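Local coordinates for CheC, inhibitor of MCP methylation / FliN fusion protein (PDB 4HYN) that serves in the flagellar rotor as FliY, a CheC-family phosphatase that probably removes the phosphoryl group from the chemotaxis response regulator CheY, at residues V61-T66 with G71-V76; S123-E126 with T131-I134; E7-I12 with V42-M47; A24-M29 with M117-T122. One frame throughout, in Å; residues are numbered along the deposited sequence.

Contact 1. Residues V61-T66 with G71-V76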
loop_
_atom_site.group_PDB
_atom_site.type_symbol
_atom_site.label_atom_id
_atom_site.label_comp_id
_atom_site.label_asym_id
_atom_site.label_seq_id
_atom_site.Cartn_x
_atom_site.Cartn_y
_atom_site.Cartn_z
ATOM N N VAL A 61 -5.572 4.813 2.457
ATOM C CA VAL A 61 -5.593 5.297 1.086
ATOM C C VAL A 61 -5.932 4.096 0.225
ATOM O O VAL A 61 -5.205 3.103 0.223
ATOM C CB VAL A 61 -4.215 5.858 0.649
ATOM C CG1 VAL A 61 -4.361 6.620 -0.656
ATOM C CG2 VAL A 61 -3.628 6.757 1.727
ATOM N N SER A 62 -7.054 4.171 -0.480
ATOM C CA SER A 62 -7.467 3.063 -1.320
ATOM C C SER A 62 -7.589 3.434 -2.786
ATOM O O SER A 62 -7.919 4.570 -3.142
ATOM C CB SER A 62 -8.776 2.445 -0.806
ATOM O OG SER A 62 -9.782 3.425 -0.640
ATOM N N VAL A 63 -7.342 2.443 -3.627
ATOM C CA VAL A 63 -7.403 2.608 -5.059
ATOM C C VAL A 63 -8.143 1.396 -5.650
ATOM O O VAL A 63 -8.021 0.267 -5.162
ATOM C CB VAL A 63 -5.957 2.775 -5.616
ATOM C CG1 VAL A 63 -5.489 1.544 -6.372
ATOM C CG2 VAL A 63 -5.853 4.043 -6.438
ATOM N N GLU A 64 -8.974 1.649 -6.650
ATOM C CA GLU A 64 -9.737 0.587 -7.285
ATOM C C GLU A 64 -9.067 0.159 -8.586
ATOM O O GLU A 64 -8.749 0.995 -9.433
ATOM C CB GLU A 64 -11.156 1.070 -7.565
ATOM C CG GLU A 64 -12.139 -0.021 -7.922
ATOM C CD GLU A 64 -12.582 -0.817 -6.716
ATOM O OE1 GLU A 64 -12.564 -2.070 -6.789
ATOM O OE2 GLU A 64 -12.957 -0.181 -5.703
ATOM N N TYR A 65 -8.833 -1.143 -8.721
ATOM C CA TYR A 65 -8.212 -1.702 -9.920
ATOM C C TYR A 65 -9.236 -2.025 -10.999
ATOM O O TYR A 65 -10.282 -2.609 -10.720
ATOM C CB TYR A 65 -7.425 -2.969 -9.583
ATOM C CG TYR A 65 -6.051 -2.725 -9.003
ATOM C CD1 TYR A 65 -5.535 -3.566 -8.022
ATOM C CD2 TYR A 65 -5.252 -1.682 -9.460
ATOM C CE1 TYR A 65 -4.261 -3.381 -7.509
ATOM C CE2 TYR A 65 -3.971 -1.487 -8.952
ATOM C CZ TYR A 65 -3.484 -2.343 -7.976
ATOM O OH TYR A 65 -2.224 -2.156 -7.452
ATOM N N THR A 66 -8.913 -1.668 -12.238
ATOM C CA THR A 66 -9.799 -1.916 -13.370
ATOM C C THR A 66 -9.046 -2.502 -14.574
ATOM O O THR A 66 -7.870 -2.200 -14.782
ATOM C CB THR A 66 -10.594 -0.623 -13.759
ATOM O OG1 THR A 66 -11.054 -0.716 -15.113
ATOM C CG2 THR A 66 -9.746 0.629 -13.585
ATOM N N GLY A 71 -10.344 -5.073 -8.158
ATOM C CA GLY A 71 -10.369 -5.188 -6.721
ATOM C C GLY A 71 -9.903 -3.938 -6.018
ATOM O O GLY A 71 -9.424 -2.980 -6.644
ATOM N N LEU A 72 -10.052 -3.963 -4.698
ATOM C CA LEU A 72 -9.670 -2.854 -3.853
ATOM C C LEU A 72 -8.249 -3.046 -3.325
ATOM O O LEU A 72 -7.866 -4.138 -2.919
ATOM C CB LEU A 72 -10.666 -2.728 -2.703
ATOM C CG LEU A 72 -10.611 -1.458 -1.868
ATOM C CD1 LEU A 72 -10.966 -0.240 -2.719
ATOM C CD2 LEU A 72 -11.573 -1.611 -0.713
ATOM N N ASN A 73 -7.471 -1.974 -3.370
ATOM C CA ASN A 73 -6.087 -1.969 -2.916
ATOM C C ASN A 73 -6.036 -0.882 -1.841
ATOM O O ASN A 73 -6.255 0.299 -2.121
ATOM C CB ASN A 73 -5.166 -1.642 -4.104
ATOM C CG ASN A 73 -3.677 -1.661 -3.745
ATOM O OD1 ASN A 73 -2.831 -1.369 -4.593
ATOM N ND2 ASN A 73 -3.354 -1.998 -2.503
ATOM N N VAL A 74 -5.742 -1.297 -0.613
ATOM C CA VAL A 74 -5.713 -0.389 0.522
ATOM C C VAL A 74 -4.353 -0.209 1.172
ATOM O O VAL A 74 -3.639 -1.179 1.418
ATOM C CB VAL A 74 -6.710 -0.871 1.611
ATOM C CG1 VAL A 74 -6.628 0.009 2.856
ATOM C CG2 VAL A 74 -8.124 -0.880 1.056
ATOM N N LEU A 75 -4.012 1.048 1.451
ATOM C CA LEU A 75 -2.767 1.398 2.126
ATOM C C LEU A 75 -3.137 1.980 3.485
ATOM O O LEU A 75 -4.018 2.840 3.580
ATOM C CB LEU A 75 -1.974 2.438 1.334
ATOM C CG LEU A 75 -1.226 2.010 0.073
ATOM C CD1 LEU A 75 -0.339 3.164 -0.378
ATOM C CD2 LEU A 75 -0.376 0.780 0.366
ATOM N N VAL A 76 -2.480 1.497 4.532
ATOM C CA VAL A 76 -2.745 1.962 5.888
ATOM C C VAL A 76 -1.504 2.639 6.454
ATOM O O VAL A 76 -0.477 1.997 6.685
ATOM C CB VAL A 76 -3.186 0.791 6.818
ATOM C CG1 VAL A 76 -3.525 1.312 8.217
ATOM C CG2 VAL A 76 -4.387 0.076 6.219
#

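Contact 2. Residues S123-E126 with T131-I134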
loop_
_atom_site.group_PDB
_atom_site.type_symbol
_atom_site.label_atom_id
_atom_site.label_comp_id
_atom_site.label_asym_id
_atom_site.label_seq_id
_atom_site.Cartn_x
_atom_site.Cartn_y
_atom_site.Cartn_z
ATOM N N SER A 123 4.407 0.044 -12.906
ATOM C CA SER A 123 5.460 -0.948 -12.745
ATOM C C SER A 123 4.857 -2.340 -12.767
ATOM O O SER A 123 5.393 -3.247 -13.393
ATOM C CB SER A 123 6.191 -0.729 -11.426
ATOM O OG SER A 123 7.135 -1.758 -11.195
ATOM N N LEU A 124 3.726 -2.494 -12.093
ATOM C CA LEU A 124 3.034 -3.773 -12.037
ATOM C C LEU A 124 2.542 -4.184 -13.424
ATOM O O LEU A 124 2.675 -5.343 -13.820
ATOM C CB LEU A 124 1.853 -3.694 -11.061
ATOM C CG LEU A 124 1.254 -5.034 -10.614
ATOM C CD1 LEU A 124 2.358 -5.892 -9.963
ATOM C CD2 LEU A 124 0.082 -4.823 -9.646
ATOM N N SER A 125 2.004 -3.229 -14.173
ATOM C CA SER A 125 1.502 -3.514 -15.516
ATOM C C SER A 125 2.603 -4.024 -16.438
ATOM O O SER A 125 2.416 -5.011 -17.153
ATOM C CB SER A 125 0.834 -2.275 -16.114
ATOM O OG SER A 125 -0.275 -1.895 -15.321
ATOM N N GLU A 126 3.751 -3.354 -16.416
ATOM C CA GLU A 126 4.879 -3.766 -17.234
ATOM C C GLU A 126 5.372 -5.128 -16.765
ATOM O O GLU A 126 5.638 -6.012 -17.574
ATOM C CB GLU A 126 6.008 -2.730 -17.154
ATOM C CG GLU A 126 5.637 -1.393 -17.783
ATOM C CD GLU A 126 6.665 -0.294 -17.555
ATOM O OE1 GLU A 126 7.334 -0.291 -16.497
ATOM O OE2 GLU A 126 6.786 0.588 -18.435
ATOM N N THR A 131 -2.234 -4.334 -18.970
ATOM C CA THR A 131 -2.571 -2.968 -18.588
ATOM C C THR A 131 -3.528 -2.942 -17.402
ATOM O O THR A 131 -4.603 -3.538 -17.431
ATOM C CB THR A 131 -3.169 -2.179 -19.785
ATOM O OG1 THR A 131 -2.113 -1.818 -20.682
ATOM C CG2 THR A 131 -3.878 -0.910 -19.321
ATOM N N ILE A 132 -3.104 -2.272 -16.341
ATOM C CA ILE A 132 -3.914 -2.152 -15.141
ATOM C C ILE A 132 -4.202 -0.675 -14.886
ATOM O O ILE A 132 -3.291 0.150 -14.861
ATOM C CB ILE A 132 -3.196 -2.762 -13.923
ATOM C CG1 ILE A 132 -2.854 -4.226 -14.201
ATOM C CG2 ILE A 132 -4.080 -2.673 -12.695
ATOM C CD1 ILE A 132 -1.897 -4.841 -13.192
ATOM N N ASN A 133 -5.479 -0.341 -14.760
ATOM C CA ASN A 133 -5.871 1.036 -14.495
ATOM C C ASN A 133 -6.298 1.236 -13.038
ATOM O O ASN A 133 -6.808 0.319 -12.394
ATOM C CB ASN A 133 -6.993 1.459 -15.446
ATOM C CG ASN A 133 -6.528 1.552 -16.893
ATOM O OD1 ASN A 133 -7.203 1.074 -17.805
ATOM N ND2 ASN A 133 -5.362 2.167 -17.106
ATOM N N ILE A 134 -6.059 2.431 -12.514
ATOM C CA ILE A 134 -6.439 2.742 -11.141
ATOM C C ILE A 134 -7.268 4.015 -11.041
ATOM O O ILE A 134 -7.075 4.964 -11.802
ATOM C CB ILE A 134 -5.214 2.892 -10.197
ATOM C CG1 ILE A 134 -4.305 4.031 -10.658
ATOM C CG2 ILE A 134 -4.428 1.602 -10.128
ATOM C CD1 ILE A 134 -3.219 4.389 -9.645
#

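Contact 3. Residues E7-I12 with V42-M47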
loop_
_atom_site.group_PDB
_atom_site.type_symbol
_atom_site.label_atom_id
_atom_site.label_comp_id
_atom_site.label_asym_id
_atom_site.label_seq_id
_atom_site.Cartn_x
_atom_site.Cartn_y
_atom_site.Cartn_z
ATOM N N GLU A 7 4.698 -19.725 -2.509
ATOM C CA GLU A 7 5.077 -19.155 -3.806
ATOM C C GLU A 7 4.340 -17.849 -4.063
ATOM O O GLU A 7 4.938 -16.874 -4.526
ATOM C CB GLU A 7 4.766 -20.125 -4.941
ATOM C CG GLU A 7 5.669 -21.340 -4.996
ATOM C CD GLU A 7 5.088 -22.452 -5.861
ATOM O OE1 GLU A 7 5.705 -22.781 -6.901
ATOM O OE2 GLU A 7 4.015 -22.999 -5.498
ATOM N N GLU A 8 3.039 -17.835 -3.774
ATOM C CA GLU A 8 2.224 -16.638 -3.972
ATOM C C GLU A 8 2.662 -15.516 -3.038
ATOM O O GLU A 8 2.690 -14.354 -3.435
ATOM C CB GLU A 8 0.743 -16.957 -3.790
ATOM C CG GLU A 8 0.154 -17.781 -4.926
ATOM C CD GLU A 8 -1.238 -18.291 -4.617
ATOM O OE1 GLU A 8 -2.193 -17.933 -5.341
ATOM O OE2 GLU A 8 -1.373 -19.060 -3.644
ATOM N N LYS A 9 3.026 -15.872 -1.807
ATOM C CA LYS A 9 3.503 -14.893 -0.842
ATOM C C LYS A 9 4.866 -14.367 -1.286
ATOM O O LYS A 9 5.167 -13.197 -1.083
ATOM C CB LYS A 9 3.638 -15.507 0.553
ATOM C CG LYS A 9 2.332 -15.786 1.270
ATOM C CD LYS A 9 2.610 -16.053 2.745
ATOM C CE LYS A 9 1.353 -16.383 3.498
ATOM N NZ LYS A 9 0.744 -17.623 2.951
ATOM N N ASP A 10 5.702 -15.240 -1.852
ATOM C CA ASP A 10 7.022 -14.824 -2.338
ATOM C C ASP A 10 6.883 -13.854 -3.519
ATOM O O ASP A 10 7.675 -12.925 -3.662
ATOM C CB ASP A 10 7.878 -16.030 -2.745
ATOM C CG ASP A 10 8.591 -16.682 -1.557
ATOM O OD1 ASP A 10 9.261 -15.958 -0.782
ATOM O OD2 ASP A 10 8.501 -17.926 -1.412
HETATM N N MSE A 11 5.879 -14.078 -4.362
HETATM C CA MSE A 11 5.644 -13.193 -5.492
HETATM C C MSE A 11 5.252 -11.809 -4.971
HETATM O O MSE A 11 5.721 -10.793 -5.489
HETATM C CB MSE A 11 4.530 -13.724 -6.393
HETATM C CG MSE A 11 4.066 -12.702 -7.417
HETATM SE SE MSE A 11 2.332 -13.077 -8.165
HETATM C CE MSE A 11 1.235 -12.561 -6.658
ATOM N N ILE A 12 4.385 -11.789 -3.954
ATOM C CA ILE A 12 3.920 -10.553 -3.331
ATOM C C ILE A 12 5.111 -9.704 -2.902
ATOM O O ILE A 12 5.136 -8.492 -3.129
ATOM C CB ILE A 12 3.070 -10.834 -2.059
ATOM C CG1 ILE A 12 1.721 -11.457 -2.422
ATOM C CG2 ILE A 12 2.872 -9.560 -1.261
ATOM C CD1 ILE A 12 0.923 -10.649 -3.415
ATOM N N VAL A 42 4.657 -10.597 4.858
ATOM C CA VAL A 42 3.508 -10.906 4.003
ATOM C C VAL A 42 2.690 -11.893 4.838
ATOM O O VAL A 42 3.112 -13.021 5.093
ATOM C CB VAL A 42 3.895 -11.553 2.648
ATOM C CG1 VAL A 42 2.634 -11.799 1.819
ATOM C CG2 VAL A 42 4.841 -10.650 1.877
ATOM N N ARG A 43 1.522 -11.447 5.274
ATOM C CA ARG A 43 0.660 -12.246 6.134
ATOM C C ARG A 43 -0.729 -12.511 5.555
ATOM O O ARG A 43 -1.355 -11.614 5.004
ATOM C CB ARG A 43 0.551 -11.518 7.481
ATOM C CG ARG A 43 -0.487 -12.028 8.472
ATOM C CD ARG A 43 -0.516 -11.086 9.680
ATOM N NE ARG A 43 -1.429 -11.513 10.736
ATOM C CZ ARG A 43 -1.115 -12.366 11.710
ATOM N NH1 ARG A 43 0.100 -12.902 11.775
ATOM N NH2 ARG A 43 -2.011 -12.659 12.646
ATOM N N GLU A 44 -1.181 -13.759 5.637
ATOM C CA GLU A 44 -2.509 -14.099 5.158
ATOM C C GLU A 44 -3.441 -13.917 6.345
ATOM O O GLU A 44 -3.124 -14.333 7.459
ATOM C CB GLU A 44 -2.583 -15.532 4.642
ATOM C CG GLU A 44 -3.934 -15.838 4.002
ATOM C CD GLU A 44 -3.984 -17.169 3.288
ATOM O OE1 GLU A 44 -2.942 -17.860 3.194
ATOM O OE2 GLU A 44 -5.078 -17.527 2.817
ATOM N N GLU A 45 -4.601 -13.323 6.097
ATOM C CA GLU A 45 -5.536 -13.034 7.171
ATOM C C GLU A 45 -6.990 -13.121 6.721
ATOM O O GLU A 45 -7.311 -12.796 5.582
ATOM C CB GLU A 45 -5.260 -11.602 7.653
ATOM C CG GLU A 45 -5.860 -11.222 8.984
ATOM C CD GLU A 45 -5.036 -11.725 10.150
ATOM O OE1 GLU A 45 -4.071 -11.030 10.529
ATOM O OE2 GLU A 45 -5.346 -12.811 10.683
ATOM N N LYS A 46 -7.861 -13.605 7.603
ATOM C CA LYS A 46 -9.286 -13.640 7.288
ATOM C C LYS A 46 -9.722 -12.170 7.323
ATOM O O LYS A 46 -9.227 -11.398 8.145
ATOM C CB LYS A 46 -10.075 -14.391 8.359
ATOM C CG LYS A 46 -10.072 -15.898 8.302
ATOM C CD LYS A 46 -10.963 -16.389 9.438
ATOM C CE LYS A 46 -11.026 -17.896 9.575
ATOM N NZ LYS A 46 -11.864 -18.275 10.768
HETATM N N MSE A 47 -10.645 -11.796 6.443
HETATM C CA MSE A 47 -11.154 -10.425 6.370
HETATM C C MSE A 47 -11.695 -9.902 7.707
HETATM O O MSE A 47 -11.469 -8.743 8.054
HETATM C CB MSE A 47 -12.253 -10.344 5.306
HETATM C CG MSE A 47 -12.929 -8.983 5.136
HETATM SE SE MSE A 47 -11.838 -7.587 4.320
HETATM C CE MSE A 47 -12.016 -6.254 5.702
HETATM O O HOH W 1 -0.881 -18.232 4.976
#

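Contact 4. Residues A24-M29 with M117-T122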
loop_
_atom_site.group_PDB
_atom_site.type_symbol
_atom_site.label_atom_id
_atom_site.label_comp_id
_atom_site.label_asym_id
_atom_site.label_seq_id
_atom_site.Cartn_x
_atom_site.Cartn_y
_atom_site.Cartn_z
ATOM N N ALA A 24 8.734 4.650 -4.724
ATOM C CA ALA A 24 9.712 5.309 -3.867
ATOM C C ALA A 24 10.660 6.189 -4.671
ATOM O O ALA A 24 11.059 7.266 -4.209
ATOM C CB ALA A 24 10.504 4.270 -3.078
ATOM N N THR A 25 10.995 5.729 -5.875
ATOM C CA THR A 25 11.897 6.448 -6.766
ATOM C C THR A 25 11.308 7.755 -7.289
ATOM O O THR A 25 12.027 8.750 -7.411
ATOM C CB THR A 25 12.346 5.558 -7.943
ATOM O OG1 THR A 25 13.116 4.458 -7.441
ATOM C CG2 THR A 25 13.200 6.345 -8.922
ATOM N N THR A 26 10.018 7.749 -7.628
ATOM C CA THR A 26 9.366 8.966 -8.115
ATOM C C THR A 26 9.193 9.922 -6.941
ATOM O O THR A 26 9.330 11.133 -7.084
ATOM C CB THR A 26 7.982 8.690 -8.742
ATOM O OG1 THR A 26 7.172 7.955 -7.820
ATOM C CG2 THR A 26 8.119 7.912 -10.025
ATOM N N LEU A 27 8.923 9.349 -5.774
ATOM C CA LEU A 27 8.747 10.096 -4.538
ATOM C C LEU A 27 10.070 10.762 -4.200
ATOM O O LEU A 27 10.117 11.905 -3.752
ATOM C CB LEU A 27 8.347 9.118 -3.425
ATOM C CG LEU A 27 7.531 9.614 -2.235
ATOM C CD1 LEU A 27 8.395 9.860 -1.025
ATOM C CD2 LEU A 27 6.779 10.859 -2.641
ATOM N N SER A 28 11.143 10.021 -4.442
ATOM C CA SER A 28 12.495 10.477 -4.189
ATOM C C SER A 28 12.856 11.588 -5.161
ATOM O O SER A 28 13.659 12.462 -4.852
ATOM C CB SER A 28 13.464 9.315 -4.374
ATOM O OG SER A 28 14.795 9.695 -4.082
HETATM N N MSE A 29 12.305 11.499 -6.365
HETATM C CA MSE A 29 12.556 12.481 -7.413
HETATM C C MSE A 29 11.878 13.809 -7.086
HETATM O O MSE A 29 12.431 14.874 -7.338
HETATM C CB MSE A 29 12.044 11.939 -8.750
HETATM C CG MSE A 29 13.049 12.055 -9.870
HETATM SE SE MSE A 29 14.753 11.305 -9.336
HETATM C CE MSE A 29 15.835 12.914 -9.362
HETATM N N MSE A 117 1.360 5.461 -6.170
HETATM C CA MSE A 117 0.573 4.330 -6.635
HETATM C C MSE A 117 0.424 4.297 -8.147
HETATM O O MSE A 117 0.228 3.228 -8.730
HETATM C CB MSE A 117 -0.774 4.302 -5.931
HETATM C CG MSE A 117 -0.643 3.960 -4.462
HETATM SE SE MSE A 117 -2.278 4.302 -3.538
HETATM C CE MSE A 117 -3.013 2.511 -3.573
ATOM N N GLY A 118 0.546 5.468 -8.773
ATOM C CA GLY A 118 0.478 5.560 -10.219
ATOM C C GLY A 118 1.683 4.827 -10.790
ATOM O O GLY A 118 1.579 4.107 -11.783
ATOM N N SER A 119 2.827 5.002 -10.135
ATOM C CA SER A 119 4.058 4.346 -10.538
ATOM C C SER A 119 3.982 2.851 -10.244
ATOM O O SER A 119 4.416 2.027 -11.060
ATOM C CB SER A 119 5.246 4.956 -9.805
ATOM O OG SER A 119 5.415 6.299 -10.201
ATOM N N ALA A 120 3.432 2.511 -9.080
ATOM C CA ALA A 120 3.282 1.119 -8.664
ATOM C C ALA A 120 2.449 0.343 -9.678
ATOM O O ALA A 120 2.825 -0.756 -10.090
ATOM C CB ALA A 120 2.638 1.052 -7.302
ATOM N N ALA A 121 1.320 0.921 -10.078
ATOM C CA ALA A 121 0.447 0.290 -11.052
ATOM C C ALA A 121 1.152 0.176 -12.406
ATOM O O ALA A 121 1.052 -0.845 -13.082
ATOM C CB ALA A 121 -0.837 1.076 -11.183
ATOM N N THR A 122 1.890 1.217 -12.783
ATOM C CA THR A 122 2.619 1.225 -14.044
ATOM C C THR A 122 3.700 0.149 -14.028
ATOM O O THR A 122 3.878 -0.580 -15.004
ATOM C CB THR A 122 3.259 2.590 -14.298
ATOM O OG1 THR A 122 2.229 3.582 -14.384
ATOM C CG2 THR A 122 4.068 2.588 -15.593
#

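Contact 1. Residues V61-T66 with G71-V76
Val61 and Val63 form hydrogen-bonded pairs with Leu75 and Asn73 in an antiparallel beta hairpin, 57-66 with 71-78, flanked by strand 177-184 on one side and the outermost strand 133-143 on the other. The segment axes approach to 4.6 Å. Reciprocal backbone bonds join both pairs, and Tyr65 N adds a nearly straight one to Gly71 O (2.8 Å, 175°).

The face bearing Val61, Val63, Asn73 and Leu75 is the tightly packed one, roofed by Met113 and Met117 of helix 103-128. Val63 CG1 lies alongside Asn73 CB at 3.9 Å. With CG anti to the backbone N (chi1 -178°), the Asn73 amide stands over this face, its ND2 bound to Gln181. The Tyr65 ring, which also packs on Ile134, reaches it obliquely, ring and amide planes 38° apart, and OH comes within 3.0 Å of Asn73 OD1. Replacing Tyr65 by an alanine would probably open a gap beside Asn73 and Ile134 and leave the amide freer to shift.

On the other face, Ser62 CB meets Val74 CG2 at 3.9 Å, and Val74 touches Phe151 and Val154. Toward the turn the packing gives way to solvent: Glu64 is exposed, and its side chain crosses that of Leu72 at about a right angle without a hydrogen bond. OE1 of Glu64 stops 3.3 Å from Gly71 O, acceptor against acceptor, while Glu64 OE2 lies 3.6 Å from the Leu72 methyl CD1.

Contact 2. Residues S123-E126 with T131-I134
Ser125 and Ile132 form a small, partly buried helix-to-loop contact, a side-chain-to-backbone hydrogen bond backed by apolar packing, where helix 103-128 ends and the chain turns back just ahead of strand 133-143. The two segments are separated by just four residues, so the contact fixes a local reversal, and about 159 Å² is buried in all. Ile132 N donates to Ser125 OG at 3.0 Å, with an N-H...O angle of 140° that makes the bond bent.

The serine hydroxyl is put there by its first torsion: OG stands opposite the carbonyl carbon and beside the backbone N (chi1 -62°), directed from the helix at the incoming chain. It also touches carbon, since Ser125 OG lies 3.4 Å from Ile132 CB. From there the isoleucine reaches toward the helix, its terminal CD1 meeting Leu124 CD2 at 4.1 Å, the two side chains set obliquely to one another. Leu69 packs against both, and Tyr65 of strand 57-66 lies against Ile132, so the apolar half of the contact merges with the interior. Thr131 turns its side chain away from the helix and is exposed.

Ser125 OG has a second bond, to the carbonyl O of Ala121 one helical turn earlier. One hydroxyl thus serves as donor to the helix and acceptor for the loop, which satisfies the amide of the buried Ile132 before the strand's own hydrogen bonding takes over.

Contact 3. Residues E7-I12 with V42-M47
The helix segment bearing Lys9 and Ile12 passes strand 42-46 with axes 9.0 Å apart at closest and inclined at 128°, and the nearest CA atoms, those of Lys9 and Val42, are 6.3 Å apart. Val42 points its side chain at the helix between these two residues. Its CG1 meets Ile12 CG2 at 3.8 Å, while the Lys9 stem comes across it, Lys9 CG lying 4.0 Å from Val42 CG1.

Beyond that the lysine runs on past the Val42 carbonyl and bends at its last torsion (chi4 62°), which brings the ammonium group to the carboxylate of Glu44. The direct ion pair is long, Lys9 NZ to Glu44 OE1 at 3.7 Å, but a water joins them, 2.7 Å from each of these two atoms. A leucine in place of Lys9 would probably leave the water without its donor and Glu44 without a nearby positive charge.

Glu44 has firmer partners in the backbone amides of Val3 and Leu4, just ahead of the helix. The contact thus seats the start of helix 6-30 against an outermost strand of the sheet, with Ile12 continuing inward onto Val165 of strand 161-171 and Val188 of helix 185-200.

Contact 4. Residues A24-M29 with M117-T122
At Thr26 and Ser119 the two long helices 6-30 and 103-128 come within side-chain reach, with CA atoms 7.4 Å apart, the nearest pair in these segments. Both side chains point at the opposite helix, yet just 69 Å² is buried, so this is a light surface touch.

Thr26 presents two branches to one serine oxygen. Its methyl CG2 lies 3.2 Å from Ser119 OG, and its hydroxyl OG1 makes a weak hydrogen bond to the same Ser119 OG at 3.4 Å, in which either group could be the donor. The threonine torsion (chi1 53°) sets OG1 between the backbone N and the carbonyl carbon. There it also bonds Ala23 O, as Ser119 OG bonds Gln115 O. These ties to the helices' own backbones are each hydroxyl's stronger ones, and the link across the gap is secondary.

A related pattern recurs one turn on, where Thr122 OG1 donates to Gly118 O at 2.7 Å, from the opposite face of that carbonyl to Thr122 N. Both helices lie on the sheet: Ala24 and Leu27 rest on Ile35 of strand 35-46, Ala24 reaching Ile37 as well, while Met117, a selenomethionine in this crystal, packs on Asn73 and Leu75 of strand 71-78.

Overall arrangement
The four contacts illustrate how long helices are fitted to one antiparallel sheet. Contact 1 lies within that sheet; contact 2, whose centre is 13 Å from that of contact 1, meets it through Tyr65, whose CE2 packs 3.3 Å from Ile134 CG2. Met117 of contact 4 sits on contact 1, its CE 3.6 Å from Val63 CB. Contacts 2 and 4 have centres 12 Å apart, contacts 3 and 4 22 Å. In CheC-family phosphatases the catalytic glutamate-asparagine pairs lie on two long helices, of which 6-30 and 103-128 are probably the counterparts here; contact 4 bridges these two, while contacts 2 and 3 each tie one of them to the sheet side.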